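Local structure of N-acyl-D-glutamate deacylase (Bordetella bronchiseptica, 3GIP) at residues Glu222-Val226 with Ser247-Met252; Gly258-Leu264 with Glu350-Ile354; Thr298-Ile302 with Ala341-Ala345; Cys251-Trp257 with Ala345-Glu350; Val277-Tyr282 with Cys359-Asp365. The protein catalyses the hydrolysis of the amide bond in N-acyl-D-glutamate, probably with the help of bound zinc, releasing D-glutamate and a carboxylate. Residues are numbered along the deposited sequence.

Contact 1: residues Glu222-Val226 with Ser247-Met252. With ZN (zinc ion), chain F; FMT (formic acid), chain D.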
# COMPACT_ATOMS: atom_id res chain seq x y z
N GLU A 222 10.12 8.58 11.91
CA GLU A 222 10.68 8.77 10.58
C GLU A 222 11.35 10.12 10.41
O GLU A 222 11.49 10.63 9.30
CB GLU A 222 9.57 8.56 9.54
CG GLU A 222 8.94 7.17 9.64
CD GLU A 222 7.96 6.87 8.52
OE1 GLU A 222 6.86 7.47 8.51
OE2 GLU A 222 8.29 6.04 7.65
N ALA A 223 11.78 10.69 11.53
CA ALA A 223 12.47 11.98 11.54
C ALA A 223 13.81 11.83 12.26
O ALA A 223 14.67 11.07 11.83
CB ALA A 223 11.60 13.04 12.21
N ASP A 224 13.97 12.54 13.38
CA ASP A 224 15.23 12.48 14.12
C ASP A 224 15.64 11.07 14.56
O ASP A 224 16.82 10.78 14.68
CB ASP A 224 15.15 13.38 15.36
CG ASP A 224 15.09 14.85 15.00
OD1 ASP A 224 15.08 15.19 13.80
OD2 ASP A 224 15.06 15.68 15.94
N GLY A 225 14.66 10.20 14.79
CA GLY A 225 15.00 8.85 15.22
C GLY A 225 14.83 7.79 14.15
O GLY A 225 14.69 6.61 14.47
N VAL A 226 14.86 8.20 12.88
CA VAL A 226 14.66 7.25 11.79
C VAL A 226 15.68 6.12 11.72
O VAL A 226 15.32 4.98 11.44
CB VAL A 226 14.61 7.99 10.41
CG1 VAL A 226 15.96 8.56 10.06
CG2 VAL A 226 14.11 7.03 9.33
N SER A 247 7.67 0.02 5.59
CA SER A 247 6.65 0.80 4.90
C SER A 247 7.03 2.25 4.63
O SER A 247 7.73 2.88 5.42
CB SER A 247 5.35 0.78 5.70
OG SER A 247 4.86 -0.54 5.84
N HIS A 248 6.54 2.76 3.50
CA HIS A 248 6.76 4.14 3.07
C HIS A 248 8.02 4.75 3.67
O HIS A 248 7.96 5.73 4.42
CB HIS A 248 5.52 5.00 3.40
CG HIS A 248 4.95 4.79 4.78
ND1 HIS A 248 5.71 4.89 5.92
CD2 HIS A 248 3.68 4.57 5.19
CE1 HIS A 248 4.93 4.75 6.98
NE2 HIS A 248 3.70 4.55 6.56
N HIS A 249 9.16 4.17 3.33
CA HIS A 249 10.43 4.63 3.87
C HIS A 249 10.72 6.06 3.44
O HIS A 249 10.61 6.41 2.26
CB HIS A 249 11.56 3.70 3.46
CG HIS A 249 12.82 3.92 4.23
ND1 HIS A 249 12.82 4.26 5.56
CD2 HIS A 249 14.12 3.85 3.85
CE1 HIS A 249 14.07 4.39 5.98
NE2 HIS A 249 14.88 4.15 4.96
N LYS A 250 11.11 6.87 4.42
CA LYS A 250 11.36 8.29 4.18
C LYS A 250 12.14 8.89 5.33
O LYS A 250 12.28 8.28 6.39
CB LYS A 250 10.02 9.02 4.09
CG LYS A 250 9.31 9.08 5.45
CD LYS A 250 7.98 9.81 5.39
CE LYS A 250 6.88 8.92 4.85
NZ LYS A 250 6.52 7.82 5.81
N CYS A 251 12.63 10.11 5.11
CA CYS A 251 13.36 10.88 6.11
C CYS A 251 12.69 12.25 6.16
O CYS A 251 12.79 13.03 5.21
CB CYS A 251 14.83 11.01 5.73
SG CYS A 251 15.71 9.43 5.73
N MET A 252 11.99 12.52 7.25
CA MET A 252 11.27 13.78 7.42
C MET A 252 12.06 14.87 8.13
O MET A 252 12.80 14.60 9.07
CB MET A 252 9.96 13.52 8.17
CG MET A 252 9.02 12.56 7.45
SD MET A 252 7.48 12.31 8.37
CE MET A 252 6.64 13.86 8.03
ZN ZN F . 2.04 4.37 7.85
C FMT D . 2.84 8.54 5.52
O1 FMT D . 2.00 9.20 4.95
O2 FMT D . 3.98 8.25 4.89
O HOH W 1 7.96 3.27 8.14
O HOH W 2 10.96 5.86 7.24

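Contact 2: residues Gly258-Leu264 with Glu350-Ile354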
# COMPACT_ATOMS: atom_id res chain seq x y z
N GLY A 258 18.85 12.78 3.82
CA GLY A 258 20.08 12.09 3.49
C GLY A 258 20.38 10.89 4.36
O GLY A 258 21.25 10.08 4.03
N ARG A 259 19.67 10.77 5.48
CA ARG A 259 19.91 9.66 6.39
C ARG A 259 19.51 8.30 5.84
O ARG A 259 19.79 7.27 6.46
CB ARG A 259 19.20 9.92 7.73
CG ARG A 259 19.79 11.11 8.48
CD ARG A 259 19.12 11.35 9.82
NE ARG A 259 19.37 10.27 10.77
CZ ARG A 259 18.89 10.26 12.01
NH1 ARG A 259 18.15 11.26 12.44
NH2 ARG A 259 19.16 9.24 12.81
N SER A 260 18.87 8.27 4.67
CA SER A 260 18.49 6.99 4.08
C SER A 260 19.75 6.26 3.62
O SER A 260 19.73 5.05 3.37
CB SER A 260 17.53 7.19 2.90
OG SER A 260 18.12 7.95 1.87
N ARG A 261 20.86 6.98 3.49
CA ARG A 261 22.08 6.31 3.08
C ARG A 261 22.44 5.34 4.20
O ARG A 261 22.86 4.21 3.95
CB ARG A 261 23.19 7.34 2.83
CG ARG A 261 22.78 8.31 1.73
CD ARG A 261 23.92 9.14 1.16
NE ARG A 261 23.43 9.94 0.05
CZ ARG A 261 24.19 10.70 -0.74
NH1 ARG A 261 25.50 10.76 -0.54
NH2 ARG A 261 23.63 11.39 -1.73
N ALA A 262 22.22 5.77 5.44
CA ALA A 262 22.50 4.93 6.60
C ALA A 262 21.46 3.83 6.80
O ALA A 262 21.81 2.68 7.08
CB ALA A 262 22.59 5.79 7.85
N THR A 263 20.18 4.17 6.65
CA THR A 263 19.13 3.17 6.84
C THR A 263 19.17 2.09 5.77
O THR A 263 18.97 0.91 6.06
CB THR A 263 17.72 3.81 6.85
OG1 THR A 263 17.50 4.50 5.61
CG2 THR A 263 17.57 4.77 8.02
N LEU A 264 19.42 2.49 4.53
CA LEU A 264 19.50 1.53 3.44
C LEU A 264 20.74 0.65 3.60
O LEU A 264 20.73 -0.52 3.20
CB LEU A 264 19.52 2.25 2.09
CG LEU A 264 18.23 3.00 1.76
CD1 LEU A 264 18.41 3.79 0.47
CD2 LEU A 264 17.08 2.00 1.62
N GLU A 350 15.82 12.44 -2.37
CA GLU A 350 16.01 11.30 -1.49
C GLU A 350 14.93 10.25 -1.75
O GLU A 350 15.21 9.05 -1.73
CB GLU A 350 15.99 11.73 -0.02
CG GLU A 350 16.14 10.57 0.95
CD GLU A 350 16.76 11.00 2.26
OE1 GLU A 350 16.32 12.02 2.82
OE2 GLU A 350 17.69 10.31 2.73
N VAL A 351 13.70 10.70 -1.97
CA VAL A 351 12.60 9.78 -2.25
C VAL A 351 13.00 8.96 -3.47
O VAL A 351 12.82 7.74 -3.51
CB VAL A 351 11.29 10.53 -2.59
CG1 VAL A 351 10.20 9.53 -2.93
CG2 VAL A 351 10.87 11.39 -1.41
N LYS A 352 13.57 9.64 -4.46
CA LYS A 352 14.01 8.99 -5.68
C LYS A 352 15.13 7.98 -5.43
O LYS A 352 15.14 6.89 -6.01
CB LYS A 352 14.45 10.04 -6.71
CG LYS A 352 13.29 10.85 -7.28
CD LYS A 352 13.78 11.94 -8.23
CE LYS A 352 12.63 12.58 -8.98
NZ LYS A 352 13.10 13.70 -9.84
N ARG A 353 16.09 8.34 -4.58
CA ARG A 353 17.20 7.43 -4.28
C ARG A 353 16.70 6.18 -3.56
O ARG A 353 17.19 5.08 -3.80
CB ARG A 353 18.26 8.11 -3.41
CG ARG A 353 19.04 9.22 -4.09
CD ARG A 353 20.34 9.49 -3.34
NE ARG A 353 20.12 9.95 -1.97
CZ ARG A 353 19.81 11.20 -1.63
NH1 ARG A 353 19.67 12.13 -2.57
NH2 ARG A 353 19.62 11.53 -0.36
N ILE A 354 15.74 6.36 -2.67
CA ILE A 354 15.18 5.24 -1.93
C ILE A 354 14.47 4.30 -2.90
O ILE A 354 14.62 3.08 -2.82
CB ILE A 354 14.20 5.72 -0.84
CG1 ILE A 354 14.96 6.51 0.22
CG2 ILE A 354 13.48 4.52 -0.20
CD1 ILE A 354 14.08 7.20 1.24
O HOH W 3 20.00 7.75 -0.16

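Contact 3: residues Thr298-Ile302 with Ala341-Ala345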
# COMPACT_ATOMS: atom_id res chain seq x y z
N THR A 298 6.99 22.45 14.37
CA THR A 298 8.20 21.82 13.84
C THR A 298 8.15 21.67 12.32
O THR A 298 9.19 21.55 11.67
CB THR A 298 8.45 20.43 14.46
OG1 THR A 298 7.35 19.56 14.18
CG2 THR A 298 8.62 20.55 15.98
N ILE A 299 6.95 21.70 11.75
CA ILE A 299 6.79 21.58 10.30
C ILE A 299 5.87 22.68 9.80
O ILE A 299 4.77 22.85 10.32
CB ILE A 299 6.18 20.20 9.91
CG1 ILE A 299 7.10 19.07 10.38
CG2 ILE A 299 5.97 20.14 8.40
CD1 ILE A 299 6.57 17.67 10.07
N ASP A 300 6.33 23.43 8.80
CA ASP A 300 5.52 24.49 8.23
C ASP A 300 4.61 23.94 7.13
O ASP A 300 4.80 22.82 6.65
CB ASP A 300 6.40 25.60 7.63
CG ASP A 300 7.04 26.48 8.69
OD1 ASP A 300 6.51 26.56 9.82
OD2 ASP A 300 8.07 27.11 8.38
N ASP A 301 3.62 24.73 6.76
CA ASP A 301 2.66 24.36 5.73
C ASP A 301 1.85 23.10 5.97
O ASP A 301 1.47 22.40 5.03
CB ASP A 301 3.34 24.29 4.36
CG ASP A 301 3.60 25.67 3.76
OD1 ASP A 301 3.23 26.67 4.42
OD2 ASP A 301 4.17 25.77 2.65
N ILE A 302 1.58 22.79 7.24
CA ILE A 302 0.75 21.63 7.54
C ILE A 302 -0.59 21.98 6.90
O ILE A 302 -1.17 23.03 7.19
CB ILE A 302 0.60 21.45 9.07
CG1 ILE A 302 1.93 20.95 9.65
CG2 ILE A 302 -0.51 20.45 9.38
CD1 ILE A 302 1.98 20.93 11.18
N ALA A 341 -3.81 15.58 7.99
CA ALA A 341 -3.03 16.61 7.32
C ALA A 341 -1.94 16.05 6.42
O ALA A 341 -1.62 14.86 6.47
CB ALA A 341 -2.39 17.53 8.36
N ILE A 342 -1.39 16.93 5.59
CA ILE A 342 -0.29 16.59 4.71
C ILE A 342 0.91 17.33 5.29
O ILE A 342 0.80 18.50 5.68
CB ILE A 342 -0.54 17.06 3.26
CG1 ILE A 342 -1.65 16.23 2.63
CG2 ILE A 342 0.75 16.95 2.44
CD1 ILE A 342 -2.12 16.73 1.28
N TYR A 343 2.03 16.63 5.36
CA TYR A 343 3.26 17.18 5.91
C TYR A 343 4.32 17.22 4.81
O TYR A 343 4.84 16.18 4.40
CB TYR A 343 3.75 16.29 7.06
CG TYR A 343 2.73 16.13 8.17
CD1 TYR A 343 2.62 17.08 9.18
CD2 TYR A 343 1.86 15.04 8.19
CE1 TYR A 343 1.68 16.95 10.19
CE2 TYR A 343 0.91 14.89 9.20
CZ TYR A 343 0.83 15.85 10.20
OH TYR A 343 -0.10 15.70 11.21
N PHE A 344 4.62 18.42 4.33
CA PHE A 344 5.61 18.61 3.28
C PHE A 344 6.97 18.66 3.96
O PHE A 344 7.48 19.74 4.25
CB PHE A 344 5.29 19.91 2.54
CG PHE A 344 3.96 19.90 1.86
CD1 PHE A 344 3.78 19.18 0.67
CD2 PHE A 344 2.86 20.55 2.42
CE1 PHE A 344 2.53 19.12 0.06
CE2 PHE A 344 1.61 20.49 1.81
CZ PHE A 344 1.44 19.77 0.63
N ALA A 345 7.55 17.49 4.19
CA ALA A 345 8.81 17.43 4.92
C ALA A 345 9.95 16.58 4.38
O ALA A 345 10.94 16.37 5.08
CB ALA A 345 8.52 17.01 6.37
O HOH W 4 3.52 20.50 5.88
O HOH W 5 7.22 22.11 5.47

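Contact 4: residues Cys251-Trp257 with Ala345-Glu350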
# COMPACT_ATOMS: atom_id res chain seq x y z
N CYS A 251 12.63 10.11 5.11
CA CYS A 251 13.36 10.88 6.11
C CYS A 251 12.69 12.25 6.16
O CYS A 251 12.79 13.03 5.21
CB CYS A 251 14.83 11.01 5.73
SG CYS A 251 15.71 9.43 5.73
N MET A 252 11.99 12.52 7.25
CA MET A 252 11.27 13.78 7.42
C MET A 252 12.06 14.87 8.13
O MET A 252 12.80 14.60 9.07
CB MET A 252 9.96 13.52 8.17
CG MET A 252 9.02 12.56 7.45
SD MET A 252 7.48 12.31 8.37
CE MET A 252 6.64 13.86 8.03
N MET A 253 11.87 16.10 7.65
CA MET A 253 12.52 17.31 8.17
C MET A 253 13.95 17.45 7.64
O MET A 253 14.72 16.49 7.62
CB MET A 253 12.49 17.33 9.70
CG MET A 253 11.06 17.34 10.25
SD MET A 253 10.96 17.57 12.03
CE MET A 253 10.96 19.31 12.13
N PRO A 254 14.32 18.66 7.21
CA PRO A 254 15.64 18.99 6.66
C PRO A 254 16.87 18.44 7.37
O PRO A 254 17.82 18.01 6.73
CB PRO A 254 15.63 20.51 6.61
CG PRO A 254 14.20 20.82 6.35
CD PRO A 254 13.49 19.88 7.30
N GLN A 255 16.86 18.46 8.70
CA GLN A 255 18.01 17.97 9.45
C GLN A 255 18.23 16.47 9.26
O GLN A 255 19.30 15.95 9.55
CB GLN A 255 17.86 18.27 10.95
CG GLN A 255 16.72 17.52 11.64
CD GLN A 255 15.42 18.30 11.65
OE1 GLN A 255 15.18 19.14 10.78
NE2 GLN A 255 14.57 18.01 12.63
N ASN A 256 17.21 15.78 8.76
CA ASN A 256 17.29 14.34 8.56
C ASN A 256 17.43 13.93 7.10
O ASN A 256 17.58 12.75 6.80
CB ASN A 256 16.07 13.67 9.17
CG ASN A 256 15.93 13.96 10.65
OD1 ASN A 256 14.89 14.43 11.12
ND2 ASN A 256 17.00 13.70 11.39
N TRP A 257 17.39 14.89 6.19
CA TRP A 257 17.52 14.56 4.78
C TRP A 257 18.87 13.92 4.50
O TRP A 257 19.91 14.44 4.92
CB TRP A 257 17.33 15.80 3.92
CG TRP A 257 15.93 16.34 3.94
CD1 TRP A 257 14.84 15.78 4.55
CD2 TRP A 257 15.47 17.53 3.30
NE1 TRP A 257 13.73 16.55 4.32
CE2 TRP A 257 14.09 17.63 3.56
CE3 TRP A 257 16.10 18.52 2.53
CZ2 TRP A 257 13.31 18.69 3.07
CZ3 TRP A 257 15.32 19.57 2.05
CH2 TRP A 257 13.95 19.65 2.32
N ALA A 345 7.55 17.49 4.19
CA ALA A 345 8.81 17.43 4.92
C ALA A 345 9.95 16.58 4.38
O ALA A 345 10.94 16.37 5.08
CB ALA A 345 8.52 17.01 6.37
N MET A 346 9.82 16.08 3.15
CA MET A 346 10.88 15.25 2.59
C MET A 346 11.59 15.89 1.40
O MET A 346 11.11 16.87 0.84
CB MET A 346 10.33 13.88 2.19
CG MET A 346 9.80 13.03 3.34
SD MET A 346 8.01 13.18 3.61
CE MET A 346 7.40 12.04 2.36
N ASP A 347 12.73 15.31 1.04
CA ASP A 347 13.53 15.77 -0.09
C ASP A 347 13.25 14.83 -1.26
O ASP A 347 13.56 13.64 -1.19
CB ASP A 347 15.02 15.72 0.29
CG ASP A 347 15.94 16.10 -0.86
OD1 ASP A 347 15.45 16.47 -1.95
OD2 ASP A 347 17.17 16.03 -0.67
N GLU A 348 12.65 15.36 -2.32
CA GLU A 348 12.32 14.55 -3.48
C GLU A 348 13.51 13.77 -4.03
O GLU A 348 13.36 12.65 -4.51
CB GLU A 348 11.74 15.41 -4.60
CG GLU A 348 11.16 14.60 -5.75
CD GLU A 348 10.77 15.45 -6.95
OE1 GLU A 348 10.25 16.57 -6.75
OE2 GLU A 348 10.98 15.00 -8.10
N ASP A 349 14.71 14.35 -3.98
CA ASP A 349 15.87 13.63 -4.49
C ASP A 349 16.13 12.38 -3.66
O ASP A 349 16.60 11.37 -4.19
CB ASP A 349 17.12 14.51 -4.49
CG ASP A 349 17.06 15.62 -5.52
OD1 ASP A 349 16.40 15.43 -6.56
OD2 ASP A 349 17.69 16.67 -5.29
N GLU A 350 15.82 12.44 -2.37
CA GLU A 350 16.01 11.30 -1.49
C GLU A 350 14.93 10.25 -1.75
O GLU A 350 15.21 9.05 -1.73
CB GLU A 350 15.99 11.73 -0.02
CG GLU A 350 16.14 10.57 0.95
CD GLU A 350 16.76 11.00 2.26
OE1 GLU A 350 16.32 12.02 2.82
OE2 GLU A 350 17.69 10.31 2.73
O HOH W 6 13.82 13.06 2.58

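Contact 5: residues Val277-Tyr282 with Cys359-Asp365. With FMT (formic acid), chain D.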
# COMPACT_ATOMS: atom_id res chain seq x y z
N VAL A 277 14.36 -8.68 3.56
CA VAL A 277 13.92 -7.33 3.85
C VAL A 277 13.63 -6.57 2.57
O VAL A 277 14.40 -6.62 1.61
CB VAL A 277 14.97 -6.56 4.68
CG1 VAL A 277 16.26 -6.42 3.90
CG2 VAL A 277 14.43 -5.18 5.06
N ALA A 278 12.50 -5.87 2.56
CA ALA A 278 12.12 -5.07 1.41
C ALA A 278 11.54 -3.76 1.95
O ALA A 278 11.47 -3.56 3.16
CB ALA A 278 11.09 -5.80 0.56
N LEU A 279 11.13 -2.88 1.04
CA LEU A 279 10.56 -1.61 1.45
C LEU A 279 9.69 -1.07 0.33
O LEU A 279 9.61 -1.66 -0.74
CB LEU A 279 11.67 -0.60 1.77
CG LEU A 279 12.62 -0.22 0.62
CD1 LEU A 279 13.21 1.16 0.89
CD2 LEU A 279 13.73 -1.24 0.46
N ASP A 280 9.03 0.05 0.59
CA ASP A 280 8.21 0.67 -0.43
C ASP A 280 8.11 2.17 -0.20
O ASP A 280 8.37 2.67 0.90
CB ASP A 280 6.81 0.02 -0.49
CG ASP A 280 6.09 0.02 0.85
OD1 ASP A 280 5.63 1.08 1.30
OD2 ASP A 280 5.99 -1.08 1.46
N ILE A 281 7.78 2.89 -1.27
CA ILE A 281 7.62 4.34 -1.20
C ILE A 281 6.50 4.78 -2.13
O ILE A 281 6.03 4.00 -2.97
CB ILE A 281 8.90 5.10 -1.68
CG1 ILE A 281 9.23 4.75 -3.14
CG2 ILE A 281 10.07 4.80 -0.78
CD1 ILE A 281 8.56 5.64 -4.19
N TYR A 282 6.05 6.01 -1.94
CA TYR A 282 5.09 6.63 -2.83
C TYR A 282 5.96 7.77 -3.37
O TYR A 282 6.80 8.31 -2.64
CB TYR A 282 3.82 7.13 -2.11
CG TYR A 282 4.03 7.82 -0.79
CD1 TYR A 282 4.46 9.14 -0.73
CD2 TYR A 282 3.77 7.15 0.41
CE1 TYR A 282 4.64 9.78 0.49
CE2 TYR A 282 3.95 7.78 1.63
CZ TYR A 282 4.38 9.09 1.67
OH TYR A 282 4.55 9.72 2.88
N CYS A 359 15.30 -3.43 -3.52
CA CYS A 359 14.14 -4.07 -2.89
C CYS A 359 12.99 -3.12 -2.64
O CYS A 359 12.10 -3.42 -1.84
CB CYS A 359 14.56 -4.71 -1.56
SG CYS A 359 15.83 -5.99 -1.76
N CYS A 360 12.98 -1.98 -3.33
CA CYS A 360 11.91 -1.01 -3.12
C CYS A 360 10.73 -1.20 -4.07
O CYS A 360 10.87 -1.15 -5.29
CB CYS A 360 12.44 0.42 -3.25
SG CYS A 360 11.28 1.65 -2.58
N MET A 361 9.56 -1.41 -3.48
CA MET A 361 8.33 -1.57 -4.23
C MET A 361 7.57 -0.24 -4.17
O MET A 361 8.05 0.72 -3.56
CB MET A 361 7.48 -2.67 -3.59
CG MET A 361 8.23 -3.98 -3.40
SD MET A 361 7.33 -5.17 -2.37
CE MET A 361 7.65 -4.50 -0.75
N VAL A 362 6.41 -0.18 -4.81
CA VAL A 362 5.60 1.03 -4.79
C VAL A 362 4.34 0.80 -3.95
O VAL A 362 3.62 -0.19 -4.15
CB VAL A 362 5.18 1.45 -6.22
CG1 VAL A 362 4.35 2.74 -6.17
CG2 VAL A 362 6.41 1.64 -7.08
N GLY A 363 4.11 1.70 -3.00
CA GLY A 363 2.94 1.63 -2.14
C GLY A 363 2.29 3.00 -2.17
O GLY A 363 2.92 3.99 -1.81
N SER A 364 1.03 3.08 -2.59
CA SER A 364 0.35 4.37 -2.70
C SER A 364 0.02 5.05 -1.38
O SER A 364 0.06 6.28 -1.29
CB SER A 364 -0.93 4.23 -3.53
OG SER A 364 -1.96 3.63 -2.76
N ASP A 365 -0.33 4.25 -0.38
CA ASP A 365 -0.70 4.77 0.94
C ASP A 365 -1.86 5.77 0.80
O ASP A 365 -1.94 6.76 1.53
CB ASP A 365 0.50 5.43 1.61
CG ASP A 365 0.33 5.57 3.12
OD1 ASP A 365 -0.66 5.03 3.66
OD2 ASP A 365 1.19 6.20 3.77
C FMT D . 2.84 8.54 5.52
O1 FMT D . 2.00 9.20 4.95
O2 FMT D . 3.98 8.25 4.89
O HOH W 7 4.86 3.64 0.37

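Contact 1: residues Glu222-Val226 with Ser247-Met252
The shortest polar link joins two buried charges: E222 OE1 and K250 NZ form a salt bridge of 2.7 Å. A lysine ammonium held this deep needs several acceptors, and K250 NZ also donates to its own segment at H248 O (2.9 Å) and to the formate, reaching FMT O2 at 2.7 Å. The other carboxylate oxygen serves the histidine side of the site. E222 OE2 accepts a weak bond from H248 ND1 (3.3 Å), lies 2.8 Å from a water that is also 2.8 Å from S247 O, and accepts from a second water at 2.7 Å, which accepts from K250 N at 3.0 Å. H248 itself turns NE2 to the zinc at 2.1 Å, where C95 and H218 join it, so E222 sits in the second shell behind a metal ligand. Farther along, the backbones meet directly, M252 N donating to E222 O over 2.8 Å. Around this core the packing is looser. A223 CB lies 4.4 Å from M252 CB, and V226, first residue of helix 226-240, points toward the other segment and places CG2 3.7 Å from K250 O and CG1 4.4 Å from C251 SG. Both segments lie in loops after parallel strands, 214-218 and 243-246, the first running into that helix. Adjacent strand-to-helix loops converging on a metal at the C-terminal mouth of a TIM barrel are the hallmark of the amidohydrolase superfamily.

Contact 2: residues Gly258-Leu264 with Glu350-Ile354
E350, the first residue of 350-354, carries the main polar load. Its OE1 accepts from G258 N at 2.8 Å, and its OE2 takes two bonds from one residue, S260 N at 3.1 Å and S260 OG at 2.5 Å. A single carboxylate thus gathers the NH groups of G258 and S260 around the N-terminal end of helix 260-272. G258 suits this approach: its phi of 102° would jam a CB against the preceding carbonyl. One helical turn on, R353 runs its guanidinium back toward the same corner, with NH2 3.9 Å from G258 CA and a long ion pair to E350 OE2 at 3.8 Å. A water bridges R353 NE (2.9 Å) and S260 OG (2.8 Å). R261 NH2 comes within 3.8 Å of R353 NE, over a face of the R353 guanidinium, like charges at the margin. I354 closes the segment with apolar packing, its CG1 3.8 Å from S260 CB and 4.4 Å from L264 CD1. Helical segments 260-264 and 350-354 run nearly parallel, at 17°, with axes 11.0 Å apart, and I354 and L264 both rest on L279 of strand 277-281. The chemistry implies that a glutamate from one barrel helix offers its negative charge to the N-terminal end of a neighbouring one.

Contact 3: residues Thr298-Ile302 with Ala341-Ala345
Water does the polar work in this contact: the two backbones share no direct hydrogen bond, and two solvent molecules bridge them instead. One donates to D300 O (2.8 Å) and accepts from F344 N (2.8 Å), with a weak bond to I342 O at 3.4 Å; the second donates to both D300 O (2.8 Å) and F344 O (2.7 Å). The gap they fill lies near F344, the centre of an inverse gamma turn. Strand 339-343 is the middle member of a small antiparallel sheet between 287-290 and 303-307, and 298-302 is the loop leading into its edge strand 303-307. Regular pairing begins just beyond, where I342 bonds to R303. Beneath the waters the contact is apolar. I302 CG2 meets A341 CB at 3.6 Å, and I302 CG1 approaches Y343 CD1 at 4.0 Å. I299 CD1 reaches the same Y343 CD1 at 4.1 Å and A345 CB at 4.2 Å, so both isoleucines pack on the tyrosine, whose hydroxyl bonds to I290 O at the end of strand 287-290 and to I292 N just beyond. D301 O abuts the F344 ring edge, 3.5 Å from F344 CD2, while W442 meets that ring edge-to-face.

Contact 4: residues Cys251-Trp257 with Ala345-Glu350
Both segments are irregular loops where they meet: 251-257 passes through a short 3-10 segment at 254-256, and 345-350 enters a helix at E348. They come closest at M253 and A345, with CA atoms 4.9 Å apart, and A345 O is the focus. It accepts from M253 N at 2.7 Å and from the indole W257 NE1 at 2.9 Å, while M252 CA adds a CA-H...O contact of 3.5 Å to A345 O. One carbonyl thus joins both ends of the 3-10 turn. A water gathers the next layer, bonding to C251 O (2.8 Å), D347 N (2.9 Å) and E350 OE1 (2.7 Å). D347 is the N-cap of the helix, its OD1 accepting from D349 N at 3.0 Å, and its methylene lies over the W257 ring in a CH-pi contact, CB 3.8 Å from the centroid of the five-membered ring. M252 completes the packing, with CE 4.0 Å from A345 CB and CG 4.0 Å from M346 SD. E350 also bonds to S260 and G258, at the approach to helix 260-272. The contact therefore fits the linker between strand 339-343 and helix 348-356 against the loop that runs from barrel strand 243-246 to helix 260-272.

Contact 5: residues Val277-Tyr282 with Cys359-Asp365
This is parallel beta pairing between neighbouring strands of the barrel, 277-281 and 360-362, the centre of the contact about 8 Å from the centre of the chain. Four backbone hydrogen bonds cross it: L279 N to C359 O (3.1 Å), M361 N to L279 O (2.8 Å), I281 N to M361 O (3.2 Å) and G363 N to I281 O (3.0 Å). L279 and I281 each bond through both NH and carbonyl, the pattern expected of parallel strands. L279, I281, C360 and V362 share one face, where L279 CG lies 3.9 Å from C360 CB and I281 CG1 3.8 Å from C360 SG; I354 and F355 of helix 348-356 cover it. D280 and M361 lie on the other face. D280 OD1 bonds to N of the metal ligand H248, and through a water (2.8 Å) it also reaches G363 O (2.9 Å). Past the strand ends, Y282 OH donates to FMT O2 at 2.6 Å, and D365, about 5 Å from the zinc (nearest atoms), brings OD2 within 3.3 Å of FMT O1. Strands whose C-terminal ends deliver polar residues to a metal pocket are the signature of an amidohydrolase TIM barrel.

Followed from the N terminus, the chain first closes contact 1, a short loop around helix 226-240 and strand 243-246 that joins two successive barrel loops. It shares C251 and M252 with contact 4, which opens next and spans nearly ninety residues, reaching helix 348-356. Contacts 2 and 5 open in turn on helix 260-272 and strand 277-281; contacts 2, 4 and 5 cross one another, their later segments following in the same order as their first. All three thus enclose the excursion containing the small antiparallel sheet, and contact 3 lies wholly within it. Through A345, contact 3 passes directly into contact 4, tying that sheet back to the barrel.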